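Local coordinates for general secretion pathway protein H (Vibrio cholerae, PDB 4DQ9) that serves in the pseudopilus tip complex of the type II secretion system, which recognises and binds secretion substrates such as proteases and toxins for export from the periplasm, at residues Q54-Q57 / N58-T62. Sequence-based numbering, arbitrary orientation.
Sequences QKWQ and NDKMT. With NA (sodium ion), chain D.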
loop_
_atom_site.group_PDB
_atom_site.type_symbol
_atom_site.label_atom_id
_atom_site.label_comp_id
_atom_site.label_asym_id
_atom_site.label_seq_id
_atom_site.Cartn_x
_atom_site.Cartn_y
_atom_site.Cartn_z
ATOM N N GLN A 54 -8.377 3.340 -2.035
ATOM C CA GLN A 54 -9.379 4.311 -2.453
ATOM C C GLN A 54 -9.832 5.092 -1.270
ATOM O O GLN A 54 -9.781 4.589 -0.147
ATOM C CB GLN A 54 -10.575 3.657 -3.211
ATOM C CG GLN A 54 -10.184 2.927 -4.500
ATOM C CD GLN A 54 -9.750 3.862 -5.658
ATOM O OE1 GLN A 54 -10.162 5.033 -5.743
ATOM N NE2 GLN A 54 -8.929 3.344 -6.559
ATOM N N LYS A 55 -10.331 6.314 -1.486
ATOM C CA LYS A 55 -10.943 7.002 -0.358
ATOM C C LYS A 55 -12.119 6.176 0.253
ATOM O O LYS A 55 -12.935 5.569 -0.476
ATOM C CB LYS A 55 -11.436 8.406 -0.757
ATOM C CG LYS A 55 -10.407 9.353 -1.236
ATOM C CD LYS A 55 -11.101 10.675 -1.633
ATOM C CE LYS A 55 -10.085 11.624 -2.156
ATOM N NZ LYS A 55 -10.868 12.790 -2.697
ATOM N N TRP A 56 -12.203 6.097 1.559
ATOM C CA TRP A 56 -13.242 5.223 2.182
ATOM C C TRP A 56 -14.578 5.946 2.148
ATOM O O TRP A 56 -14.818 6.815 2.997
ATOM C CB TRP A 56 -12.819 4.843 3.605
ATOM C CG TRP A 56 -13.747 3.950 4.307
ATOM C CD1 TRP A 56 -14.469 2.924 3.748
ATOM C CD2 TRP A 56 -14.162 4.004 5.692
ATOM N NE1 TRP A 56 -15.290 2.352 4.682
ATOM C CE2 TRP A 56 -15.099 2.975 5.888
ATOM C CE3 TRP A 56 -13.824 4.809 6.787
ATOM C CZ2 TRP A 56 -15.678 2.725 7.135
ATOM C CZ3 TRP A 56 -14.438 4.546 8.024
ATOM C CH2 TRP A 56 -15.336 3.526 8.171
ATOM N N GLN A 57 -15.502 5.467 1.323
ATOM C CA GLN A 57 -16.849 6.109 1.342
ATOM C C GLN A 57 -17.683 5.379 2.348
ATOM O O GLN A 57 -17.760 4.160 2.359
ATOM C CB GLN A 57 -17.456 6.234 -0.057
ATOM C CG GLN A 57 -16.467 6.978 -0.903
ATOM C CD GLN A 57 -17.042 7.674 -2.065
ATOM O OE1 GLN A 57 -18.089 8.362 -1.954
ATOM N NE2 GLN A 57 -16.357 7.540 -3.230
ATOM N N ASN A 58 -18.208 6.126 3.324
ATOM C CA ASN A 58 -18.795 5.477 4.448
ATOM C C ASN A 58 -19.789 6.403 5.093
ATOM O O ASN A 58 -19.780 7.603 4.786
ATOM C CB ASN A 58 -17.736 5.062 5.426
ATOM C CG ASN A 58 -17.126 6.267 6.145
ATOM O OD1 ASN A 58 -17.599 6.636 7.221
ATOM N ND2 ASN A 58 -16.159 6.935 5.522
ATOM N N ASP A 59 -20.564 5.868 6.018
ATOM C CA ASP A 59 -21.601 6.632 6.694
ATOM C C ASP A 59 -21.235 7.015 8.106
ATOM O O ASP A 59 -22.137 7.260 8.904
ATOM C CB ASP A 59 -23.005 5.915 6.675
ATOM C CG ASP A 59 -23.059 4.644 7.574
ATOM O OD1 ASP A 59 -22.029 4.164 8.087
ATOM O OD2 ASP A 59 -24.180 4.104 7.779
ATOM N N LYS A 60 -19.951 7.023 8.460
ATOM C CA LYS A 60 -19.477 7.326 9.830
ATOM C C LYS A 60 -18.682 8.607 9.908
ATOM O O LYS A 60 -18.813 9.344 10.899
ATOM C CB LYS A 60 -18.569 6.167 10.393
ATOM C CG LYS A 60 -19.464 4.911 10.465
ATOM C CD LYS A 60 -18.685 3.692 11.022
ATOM C CE LYS A 60 -19.711 2.636 11.473
ATOM N NZ LYS A 60 -18.917 1.477 12.119
ATOM N N MET A 61 -17.948 8.934 8.856
ATOM C CA MET A 61 -17.003 10.085 8.838
ATOM C C MET A 61 -16.658 10.514 7.421
ATOM O O MET A 61 -16.571 9.701 6.550
ATOM C CB MET A 61 -15.791 9.796 9.632
ATOM C CG MET A 61 -14.833 8.734 9.030
ATOM S SD MET A 61 -13.399 8.562 10.099
ATOM C CE MET A 61 -12.179 8.134 8.843
ATOM N N THR A 62 -16.398 11.807 7.207
ATOM C CA THR A 62 -15.792 12.231 5.975
ATOM C C THR A 62 -14.407 11.610 5.835
ATOM O O THR A 62 -13.762 11.267 6.832
ATOM C CB THR A 62 -15.621 13.753 5.923
ATOM O OG1 THR A 62 -14.919 14.184 7.077
ATOM C CG2 THR A 62 -16.993 14.438 5.917
HETATM NA NA NA D . -10.398 7.243 -4.154
HETATM O O HOH W 1 -12.956 8.221 -4.651
#
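From Trp56 through Asn58 the backbone stays extended, then it curls round Asp59 and Lys60, so that the side chain of Asn58 meets both the Trp56 ring and the chain beyond the turn. CB of Asn58 sits over one face of the Trp56 indole, 3.6 Å from the centroid of its six-membered ring, a CH-pi contact, and the amide stacks on the same ring with the planes 14° apart. Chi1 of 71° sets CG between the backbone N and carbonyl carbon, and chi2 of 92° turns OD1 into the bend. There Asn58 OD1 accepts from Lys60 N at 2.7 Å, an Asx turn. Met61 N also donates to Asn58 OD1, at 2.8 Å. Asn58 ND2, above the plane of the Trp56 carbonyl, gives one hydrogen to Trp56 O at 2.9 Å and the other to Met61 O at 3.0 Å. Met61 returns its CE to the indole edge, 4.2 Å from Trp56 CE3. The indole also packs on Leu19 and Leu20 of helix 2-27 and meets Phe31 edge-to-face, while Lys60 NZ pairs with Glu23. With four hydrogen bonds and the indole against its plane, Asn58 should rotate little, and its amide ties together the two ends of this bend in strand 54-66.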